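Local coordinates for protein Na-translocating NADH-quinone reductase subunit C NqrC (Shewanella oneidensis, PDB 4XHF) that is subunit C of a multisubunit membrane complex, belongs to the FMN-binding domain family and carries flavin mononucleotide, at residues 40-45 with 58-63; 93-98 with 110-115; 117-122 with 133-138. All coordinates share one frame; numbering follows the deposited sequence.

Contact 1. Residues 40-45 with 58-63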
loop_
_atom_site.group_PDB
_atom_site.type_symbol
_atom_site.label_atom_id
_atom_site.label_comp_id
_atom_site.label_asym_id
_atom_site.label_seq_id
_atom_site.Cartn_x
_atom_site.Cartn_y
_atom_site.Cartn_z
ATOM N N GLU A 40 -14.531 -4.554 -2.037
ATOM C CA GLU A 40 -13.474 -3.940 -2.831
ATOM C C GLU A 40 -12.136 -4.049 -2.107
ATOM O O GLU A 40 -11.116 -4.372 -2.713
ATOM C CB GLU A 40 -13.803 -2.473 -3.126
ATOM C CG GLU A 40 -15.033 -2.283 -4.010
ATOM C CD GLU A 40 -15.492 -0.839 -4.097
ATOM O OE1 GLU A 40 -14.855 0.035 -3.472
ATOM O OE2 GLU A 40 -16.496 -0.577 -4.795
ATOM N N LEU A 41 -12.155 -3.786 -0.804
ATOM C CA LEU A 41 -10.965 -3.895 0.032
ATOM C C LEU A 41 -10.354 -5.292 -0.042
ATOM O O LEU A 41 -9.157 -5.443 -0.281
ATOM C CB LEU A 41 -11.311 -3.552 1.482
ATOM C CG LEU A 41 -10.183 -3.646 2.510
ATOM C CD1 LEU A 41 -9.059 -2.687 2.172
ATOM C CD2 LEU A 41 -10.717 -3.364 3.902
ATOM N N GLN A 42 -11.187 -6.308 0.161
ATOM C CA GLN A 42 -10.732 -7.693 0.127
ATOM C C GLN A 42 -10.114 -8.035 -1.225
ATOM O O GLN A 42 -9.084 -8.705 -1.293
ATOM C CB GLN A 42 -11.893 -8.643 0.437
ATOM C CG GLN A 42 -12.299 -8.662 1.908
ATOM C CD GLN A 42 -13.482 -9.570 2.183
ATOM O OE1 GLN A 42 -14.442 -9.611 1.415
ATOM N NE2 GLN A 42 -13.417 -10.308 3.286
ATOM N N ARG A 43 -10.734 -7.558 -2.299
ATOM C CA ARG A 43 -10.227 -7.816 -3.640
ATOM C C ARG A 43 -8.885 -7.122 -3.848
ATOM O O ARG A 43 -7.948 -7.727 -4.365
ATOM C CB ARG A 43 -11.237 -7.365 -4.701
ATOM C CG ARG A 43 -12.481 -8.247 -4.782
ATOM C CD ARG A 43 -13.318 -7.949 -6.021
ATOM N NE ARG A 43 -13.878 -6.597 -6.011
ATOM C CZ ARG A 43 -15.075 -6.271 -5.527
ATOM N NH1 ARG A 43 -15.871 -7.192 -4.994
ATOM N NH2 ARG A 43 -15.482 -5.012 -5.575
ATOM N N TYR A 44 -8.793 -5.861 -3.432
ATOM C CA TYR A 44 -7.554 -5.092 -3.556
ATOM C C TYR A 44 -6.386 -5.809 -2.888
ATOM O O TYR A 44 -5.306 -5.935 -3.465
ATOM C CB TYR A 44 -7.705 -3.700 -2.932
ATOM C CG TYR A 44 -8.694 -2.779 -3.616
ATOM C CD1 TYR A 44 -8.944 -2.869 -4.979
ATOM C CD2 TYR A 44 -9.374 -1.809 -2.891
ATOM C CE1 TYR A 44 -9.847 -2.021 -5.597
ATOM C CE2 TYR A 44 -10.277 -0.959 -3.499
ATOM C CZ TYR A 44 -10.510 -1.069 -4.851
ATOM O OH TYR A 44 -11.410 -0.220 -5.456
ATOM N N VAL A 45 -6.616 -6.278 -1.666
ATOM C CA VAL A 45 -5.573 -6.911 -0.867
ATOM C C VAL A 45 -5.100 -8.202 -1.520
ATOM O O VAL A 45 -3.900 -8.446 -1.623
ATOM C CB VAL A 45 -6.073 -7.191 0.573
ATOM C CG1 VAL A 45 -5.093 -8.067 1.349
ATOM C CG2 VAL A 45 -6.297 -5.881 1.308
ATOM N N GLU A 58 -16.193 -16.274 -3.982
ATOM C CA GLU A 58 -15.208 -17.095 -3.286
ATOM C C GLU A 58 -14.086 -16.255 -2.684
ATOM O O GLU A 58 -13.413 -16.695 -1.754
ATOM C CB GLU A 58 -14.613 -18.137 -4.235
ATOM C CG GLU A 58 -15.559 -19.278 -4.582
ATOM C CD GLU A 58 -15.023 -20.170 -5.687
ATOM O OE1 GLU A 58 -13.830 -20.040 -6.035
ATOM O OE2 GLU A 58 -15.796 -21.001 -6.208
ATOM N N PHE A 59 -13.886 -15.051 -3.213
ATOM C CA PHE A 59 -12.818 -14.176 -2.733
ATOM C C PHE A 59 -13.002 -13.841 -1.254
ATOM O O PHE A 59 -12.025 -13.613 -0.538
ATOM C CB PHE A 59 -12.760 -12.886 -3.558
ATOM C CG PHE A 59 -13.893 -11.942 -3.287
ATOM C CD1 PHE A 59 -15.098 -12.080 -3.950
ATOM C CD2 PHE A 59 -13.753 -10.917 -2.368
ATOM C CE1 PHE A 59 -16.144 -11.213 -3.700
ATOM C CE2 PHE A 59 -14.795 -10.048 -2.114
ATOM C CZ PHE A 59 -15.991 -10.195 -2.781
ATOM N N ARG A 60 -14.252 -13.810 -0.801
ATOM C CA ARG A 60 -14.550 -13.548 0.603
ATOM C C ARG A 60 -14.027 -14.679 1.480
ATOM O O ARG A 60 -13.440 -14.441 2.536
ATOM C CB ARG A 60 -16.054 -13.380 0.817
ATOM C CG ARG A 60 -16.658 -12.174 0.120
ATOM C CD ARG A 60 -18.010 -11.819 0.721
ATOM N NE ARG A 60 -18.686 -10.736 0.003
ATOM C CZ ARG A 60 -19.716 -10.894 -0.828
ATOM N NH1 ARG A 60 -20.225 -12.097 -1.075
ATOM N NH2 ARG A 60 -20.249 -9.832 -1.419
ATOM N N ASP A 61 -14.249 -15.910 1.032
ATOM C CA ASP A 61 -13.814 -17.091 1.768
ATOM C C ASP A 61 -12.295 -17.209 1.735
ATOM O O ASP A 61 -11.670 -17.594 2.720
ATOM C CB ASP A 61 -14.450 -18.357 1.187
ATOM C CG ASP A 61 -15.950 -18.227 0.990
ATOM O OD1 ASP A 61 -16.584 -17.421 1.702
ATOM O OD2 ASP A 61 -16.496 -18.937 0.118
ATOM N N ILE A 62 -11.709 -16.880 0.590
ATOM C CA ILE A 62 -10.263 -16.942 0.423
ATOM C C ILE A 62 -9.594 -15.912 1.327
ATOM O O ILE A 62 -8.590 -16.203 1.976
ATOM C CB ILE A 62 -9.864 -16.707 -1.051
ATOM C CG1 ILE A 62 -10.364 -17.873 -1.908
ATOM C CG2 ILE A 62 -8.346 -16.570 -1.198
ATOM C CD1 ILE A 62 -10.293 -17.637 -3.396
ATOM N N PHE A 63 -10.164 -14.714 1.373
ATOM C CA PHE A 63 -9.651 -13.653 2.230
ATOM C C PHE A 63 -9.721 -14.071 3.694
ATOM O O PHE A 63 -8.743 -13.954 4.430
ATOM C CB PHE A 63 -10.441 -12.360 2.009
ATOM C CG PHE A 63 -9.916 -11.184 2.785
ATOM C CD1 PHE A 63 -10.267 -10.998 4.113
ATOM C CD2 PHE A 63 -9.083 -10.255 2.183
ATOM C CE1 PHE A 63 -9.788 -9.915 4.827
ATOM C CE2 PHE A 63 -8.603 -9.168 2.892
ATOM C CZ PHE A 63 -8.957 -8.999 4.215
HETATM O O HOH W 1 -14.757 -12.484 4.362
#
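Gln42 lies across the face of Phe63 where two consecutive helices joined by a loop, 29-48 and 58-66, pack against each other. The segment axes cross at 65° and come within 9.7 Å. Across this gap the Gln42 chain, extended beyond CG, reaches between two aromatic rings of the shorter helix. Its CG sits above the middle of the Phe63 ring, 3.6 Å from the centroid and close to the ring normal, a CH-pi contact made by the methylene. Further out, the amide tilts against that ring with the planes 53° apart, and NE2 of Gln42 comes to 3.3 Å from CD1 of Phe63. The oxygen points the other way: OE1 of Gln42 touches CE2 of Phe59 and CG of Arg60, each at 3.6 Å. Phe59 is itself covered on both faces, by the methylene CG of its neighbour Arg60 on one and by CG of Arg43 on the other. This second CH-pi contact is looser, with Arg43 CG 4.1 Å from the ring centroid. Phe63, with CG anti to its backbone N (chi1 -176°), carries its ring past Gln42 as far as Val45, whose CB meets the ring edge at CE2. The ring continues onto Phe120 of strand 113-123, while Arg60 pairs with Asp39 in a salt bridge back to the longer helix. No direct hydrogen bond joins the two segments; a water accepts from Gln42 NE2 at 2.8 Å and donates to the backbone oxygen Arg60 O at 3.0 Å.

Contact 2. Residues 93-98 with 110-115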
loop_
_atom_site.group_PDB
_atom_site.type_symbol
_atom_site.label_atom_id
_atom_site.label_comp_id
_atom_site.label_asym_id
_atom_site.label_seq_id
_atom_site.Cartn_x
_atom_site.Cartn_y
_atom_site.Cartn_z
ATOM N N ALA A 93 -9.476 8.612 10.541
ATOM C CA ALA A 93 -8.467 8.482 11.584
ATOM C C ALA A 93 -7.302 9.437 11.363
ATOM O O ALA A 93 -6.660 9.878 12.314
ATOM C CB ALA A 93 -7.964 7.053 11.646
ATOM N N ALA A 94 -7.035 9.752 10.101
ATOM C CA ALA A 94 -5.901 10.594 9.742
ATOM C C ALA A 94 -6.126 12.069 10.063
ATOM O O ALA A 94 -5.165 12.817 10.241
ATOM C CB ALA A 94 -5.589 10.430 8.269
ATOM N N ILE A 95 -7.388 12.486 10.139
ATOM C CA ILE A 95 -7.712 13.899 10.342
ATOM C C ILE A 95 -8.212 14.208 11.751
ATOM O O ILE A 95 -8.303 15.376 12.130
ATOM C CB ILE A 95 -8.775 14.386 9.330
ATOM C CG1 ILE A 95 -9.962 13.419 9.280
ATOM C CG2 ILE A 95 -8.147 14.548 7.955
ATOM C CD1 ILE A 95 -11.135 13.928 8.474
ATOM N N ASN A 96 -8.540 13.180 12.526
ATOM C CA ASN A 96 -8.958 13.402 13.906
ATOM C C ASN A 96 -7.760 13.797 14.769
ATOM O O ASN A 96 -6.791 13.040 14.852
ATOM C CB ASN A 96 -9.630 12.159 14.483
ATOM C CG ASN A 96 -9.691 12.191 15.996
ATOM O OD1 ASN A 96 -9.013 11.421 16.672
ATOM N ND2 ASN A 96 -10.483 13.107 16.536
ATOM N N PRO A 97 -7.816 14.986 15.405
ATOM C CA PRO A 97 -6.671 15.472 16.189
ATOM C C PRO A 97 -6.224 14.538 17.310
ATOM O O PRO A 97 -5.068 14.603 17.728
ATOM C CB PRO A 97 -7.187 16.787 16.786
ATOM C CG PRO A 97 -8.260 17.224 15.885
ATOM C CD PRO A 97 -8.913 15.972 15.389
ATOM N N GLU A 98 -7.129 13.692 17.790
ATOM C CA GLU A 98 -6.836 12.821 18.925
ATOM C C GLU A 98 -6.324 11.447 18.499
ATOM O O GLU A 98 -6.032 10.600 19.344
ATOM C CB GLU A 98 -8.085 12.662 19.793
ATOM C CG GLU A 98 -8.680 13.983 20.260
ATOM C CD GLU A 98 -7.674 14.852 20.996
ATOM O OE1 GLU A 98 -6.799 14.295 21.693
ATOM O OE2 GLU A 98 -7.755 16.092 20.871
ATOM N N ILE A 110 0.926 14.801 2.841
ATOM C CA ILE A 110 -0.351 14.347 3.384
ATOM C C ILE A 110 -0.808 15.227 4.545
ATOM O O ILE A 110 -1.917 15.059 5.050
ATOM C CB ILE A 110 -0.274 12.878 3.860
ATOM C CG1 ILE A 110 0.758 12.715 4.983
ATOM C CG2 ILE A 110 0.062 11.970 2.684
ATOM C CD1 ILE A 110 0.781 11.329 5.601
ATOM N N LYS A 111 0.059 16.145 4.970
ATOM C CA LYS A 111 -0.267 17.155 5.983
ATOM C C LYS A 111 -0.507 16.572 7.376
ATOM O O LYS A 111 0.001 17.099 8.365
ATOM C CB LYS A 111 -1.495 17.963 5.551
ATOM C CG LYS A 111 -1.281 18.798 4.296
ATOM C CD LYS A 111 -0.439 20.040 4.567
ATOM C CE LYS A 111 -1.174 21.047 5.447
ATOM N NZ LYS A 111 -0.444 22.337 5.564
ATOM N N THR A 112 -1.282 15.497 7.459
ATOM C CA THR A 112 -1.555 14.849 8.733
ATOM C C THR A 112 -1.498 13.336 8.557
ATOM O O THR A 112 -1.804 12.820 7.483
ATOM C CB THR A 112 -2.930 15.276 9.299
ATOM O OG1 THR A 112 -3.149 14.657 10.573
ATOM C CG2 THR A 112 -4.056 14.896 8.349
ATOM N N ARG A 113 -1.084 12.636 9.609
ATOM C CA ARG A 113 -0.948 11.184 9.567
ATOM C C ARG A 113 -1.652 10.531 10.750
ATOM O O ARG A 113 -1.486 10.957 11.890
ATOM C CB ARG A 113 0.530 10.790 9.562
ATOM C CG ARG A 113 0.787 9.340 9.183
ATOM C CD ARG A 113 2.026 8.794 9.871
ATOM N NE ARG A 113 1.835 8.680 11.314
ATOM C CZ ARG A 113 2.783 8.324 12.175
ATOM N NH1 ARG A 113 4.009 8.045 11.750
ATOM N NH2 ARG A 113 2.505 8.251 13.469
ATOM N N ALA A 114 -2.432 9.491 10.474
ATOM C CA ALA A 114 -3.076 8.721 11.528
ATOM C C ALA A 114 -2.025 8.061 12.409
ATOM O O ALA A 114 -0.910 7.797 11.963
ATOM C CB ALA A 114 -4.002 7.674 10.935
ATOM N N ASN A 115 -2.379 7.797 13.661
ATOM C CA ASN A 115 -1.469 7.119 14.575
ATOM C C ASN A 115 -1.403 5.629 14.272
ATOM O O ASN A 115 -0.349 5.007 14.409
ATOM C CB ASN A 115 -1.899 7.340 16.026
ATOM C CG ASN A 115 -1.749 8.783 16.465
ATOM O OD1 ASN A 115 -0.950 9.535 15.908
ATOM N ND2 ASN A 115 -2.517 9.176 17.474
#
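Helix 90-95, near its C-terminal end, packs on the start of strand 113-123, with Ala94 pressed against Ala114 and tied to Thr112. Only small side chains meet at the alanines, so the backbones come very close: the CA atoms of Ala94 and Ala114 are 3.8 Å apart. The methyl CB of Ala114 rests on CA of Ala94 and on the carbonyl oxygen of Ala93, and lies 4.1 Å from CB of each of these two helix residues. Two residues earlier in the chain, the hydroxyl of Thr112 donates a hydrogen bond to the helix, with OG1 2.7 Å from Ala94 O. The approach is nearly head-on to the carbonyl, at a C=O...OG1 angle of 175°. Placing OG1 anti to the backbone N (chi1 -178°) directs it at the helix and also brings the methyl CG2 of Thr112 to 3.0 Å from Ala94 O, closer than usual for carbon and oxygen; the same methyl touches CG2 of Ile95. On the strand itself, Arg113 turns away and bends back to bond through NE to Ala114 O at 3.0 Å, while its guanidinium also reaches Asp75 and Glu238 O. Thr99 OG1 bonds to Ala93 O, so a hydroxyl serves each of two successive carbonyls. At the end of a helix, where carbonyls run short of backbone N-H partners, the threonine hydroxyl thus supplies the polar partner beside an otherwise apolar, alanine-lined contact.

Contact 3. Residues 117-122 with 133-138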
loop_
_atom_site.group_PDB
_atom_site.type_symbol
_atom_site.label_atom_id
_atom_site.label_comp_id
_atom_site.label_asym_id
_atom_site.label_seq_id
_atom_site.Cartn_x
_atom_site.Cartn_y
_atom_site.Cartn_z
ATOM N N ALA A 117 -2.360 2.336 11.525
ATOM C CA ALA A 117 -2.606 1.929 10.148
ATOM C C ALA A 117 -3.139 0.502 10.112
ATOM O O ALA A 117 -2.763 -0.331 10.938
ATOM C CB ALA A 117 -1.336 2.042 9.327
ATOM N N ARG A 118 -4.027 0.229 9.162
ATOM C CA ARG A 118 -4.533 -1.120 8.956
ATOM C C ARG A 118 -3.651 -1.846 7.957
ATOM O O ARG A 118 -3.455 -1.370 6.843
ATOM C CB ARG A 118 -5.979 -1.095 8.464
ATOM C CG ARG A 118 -6.528 -2.466 8.093
ATOM C CD ARG A 118 -7.966 -2.362 7.633
ATOM N NE ARG A 118 -8.109 -1.426 6.522
ATOM C CZ ARG A 118 -9.266 -0.912 6.116
ATOM N NH1 ARG A 118 -10.394 -1.237 6.731
ATOM N NH2 ARG A 118 -9.292 -0.066 5.096
ATOM N N VAL A 119 -3.128 -2.997 8.365
ATOM C CA VAL A 119 -2.264 -3.799 7.509
ATOM C C VAL A 119 -2.808 -5.218 7.424
ATOM O O VAL A 119 -3.669 -5.606 8.213
ATOM C CB VAL A 119 -0.809 -3.823 8.029
ATOM C CG1 VAL A 119 -0.234 -2.421 8.053
ATOM C CG2 VAL A 119 -0.736 -4.445 9.415
ATOM N N PHE A 120 -2.303 -5.981 6.461
ATOM C CA PHE A 120 -2.782 -7.338 6.217
ATOM C C PHE A 120 -1.631 -8.320 6.043
ATOM O O PHE A 120 -0.791 -8.146 5.165
ATOM C CB PHE A 120 -3.667 -7.373 4.972
ATOM C CG PHE A 120 -4.795 -6.388 4.999
ATOM C CD1 PHE A 120 -4.615 -5.097 4.533
ATOM C CD2 PHE A 120 -6.038 -6.757 5.477
ATOM C CE1 PHE A 120 -5.654 -4.189 4.553
ATOM C CE2 PHE A 120 -7.082 -5.856 5.500
ATOM C CZ PHE A 120 -6.890 -4.570 5.037
ATOM N N LYS A 121 -1.598 -9.348 6.886
ATOM C CA LYS A 121 -0.676 -10.461 6.701
ATOM C C LYS A 121 -1.340 -11.496 5.806
ATOM O O LYS A 121 -2.478 -11.886 6.054
ATOM C CB LYS A 121 -0.285 -11.087 8.041
ATOM C CG LYS A 121 0.631 -10.228 8.898
ATOM C CD LYS A 121 0.974 -10.930 10.203
ATOM C CE LYS A 121 1.868 -10.078 11.083
ATOM N NZ LYS A 121 2.182 -10.758 12.369
ATOM N N VAL A 122 -0.630 -11.931 4.768
ATOM C CA VAL A 122 -1.174 -12.884 3.803
ATOM C C VAL A 122 -0.388 -14.191 3.842
ATOM O O VAL A 122 0.842 -14.185 3.806
ATOM C CB VAL A 122 -1.150 -12.310 2.374
ATOM C CG1 VAL A 122 -1.884 -13.237 1.414
ATOM C CG2 VAL A 122 -1.768 -10.915 2.352
ATOM N N VAL A 133 0.526 -6.797 3.134
ATOM C CA VAL A 133 -0.051 -5.726 2.336
ATOM C C VAL A 133 -0.306 -4.516 3.223
ATOM O O VAL A 133 -0.984 -4.621 4.248
ATOM C CB VAL A 133 -1.363 -6.167 1.660
ATOM C CG1 VAL A 133 -1.836 -5.108 0.676
ATOM C CG2 VAL A 133 -1.175 -7.507 0.955
ATOM N N VAL A 134 0.245 -3.372 2.824
ATOM C CA VAL A 134 0.091 -2.135 3.583
ATOM C C VAL A 134 -0.488 -1.027 2.708
ATOM O O VAL A 134 -0.216 -0.972 1.509
ATOM C CB VAL A 134 1.436 -1.658 4.174
ATOM C CG1 VAL A 134 2.022 -2.722 5.077
ATOM C CG2 VAL A 134 2.424 -1.297 3.069
ATOM N N PRO A 135 -1.293 -0.139 3.307
ATOM C CA PRO A 135 -1.826 1.009 2.572
ATOM C C PRO A 135 -0.787 2.109 2.405
ATOM O O PRO A 135 0.008 2.351 3.312
ATOM C CB PRO A 135 -2.980 1.481 3.455
ATOM C CG PRO A 135 -2.555 1.107 4.831
ATOM C CD PRO A 135 -1.816 -0.192 4.682
ATOM N N PHE A 136 -0.796 2.764 1.252
ATOM C CA PHE A 136 0.044 3.929 1.039
ATOM C C PHE A 136 -0.750 4.947 0.246
ATOM O O PHE A 136 -1.641 4.590 -0.525
ATOM C CB PHE A 136 1.334 3.557 0.306
ATOM C CG PHE A 136 1.161 3.376 -1.167
ATOM C CD1 PHE A 136 0.455 2.297 -1.664
ATOM C CD2 PHE A 136 1.704 4.283 -2.055
ATOM C CE1 PHE A 136 0.295 2.123 -3.020
ATOM C CE2 PHE A 136 1.547 4.117 -3.413
ATOM C CZ PHE A 136 0.841 3.034 -3.896
ATOM N N TYR A 137 -0.442 6.217 0.459
ATOM C CA TYR A 137 -1.059 7.278 -0.315
ATOM C C TYR A 137 -0.218 8.537 -0.232
ATOM O O TYR A 137 0.599 8.693 0.674
ATOM C CB TYR A 137 -2.488 7.549 0.165
ATOM C CG TYR A 137 -2.593 8.097 1.570
ATOM C CD1 TYR A 137 -2.539 7.253 2.670
ATOM C CD2 TYR A 137 -2.764 9.457 1.795
ATOM C CE1 TYR A 137 -2.640 7.750 3.956
ATOM C CE2 TYR A 137 -2.867 9.962 3.076
ATOM C CZ TYR A 137 -2.806 9.105 4.153
ATOM O OH TYR A 137 -2.908 9.608 5.429
ATOM N N GLY A 138 -0.411 9.423 -1.198
ATOM C CA GLY A 138 0.361 10.646 -1.273
ATOM C C GLY A 138 -0.131 11.517 -2.408
ATOM O O GLY A 138 -0.819 11.043 -3.310
#
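Phe120 and Val133 form an antiparallel, hydrogen-bonded pair in the beta hairpin built from strands 113-123 and 129-139. Both of its bonds are made: Phe120 N to Val133 O at 2.9 Å and Val133 N to Phe120 O at 2.8 Å. This is the tight part of the contact. On the Phe120 face of the sheet, CB of Phe120 lies 4.2 Å from CB of Val133. The Phe120 ring turns an edge to Val133 O. Toward the hairpin turn, CG2 of Val122 meets CG2 of Val133 at 3.7 Å. On the other face Val119 and Val134 lie side by side and point the same way; in each, CG1 is anti to the carbonyl carbon (chi1 -61° and -59°), and the two CG1 methyls touch at 3.7 Å.

The pairing stops at Pro135. Pro135 has no amide hydrogen to give Arg118 O; its CD lies 3.0 Å from that oxygen, in close contact but without the usual bond. Arg118 N bonds to Glu90 OE2. Beyond the proline the strands diverge, and residues 136-138 make no contact with segment 117-122; the partly exposed Tyr137 stacks on Tyr146 instead. The partly exposed Lys121 likewise turns away from the partner strand.

Strand 67-73 bonds to the far edge of segment 117-122 through Leu70 and Ile72, and strand 144-151 borders segment 133-138. Helix 29-48 packs Leu41 and Val45 onto Phe120, while Phe240 meets Val119 and Val134 on the opposite face.

Overall arrangement
The contacts follow one another in series along the chain, each closing before the next opens. Contact 3, about 5 Å from the centre of the chain, forms the middle of the antiparallel sheet, and the other two flank it, with centres about 14 Å (contact 1) and about 16 Å (contact 2) away. Contact 1 meets contact 3 through Leu41 against Arg118, and Val45 O lies near Val133 CG2. Contact 2 shares strand 113-123 with contact 3, and Tyr137 touches Ala94 and Ile110. Contacts 1 and 2 do not meet; their nearest atoms are about 13 Å apart. None supplies residues to the flavin mononucleotide pocket; all belong to the sheet and the helices packed on it.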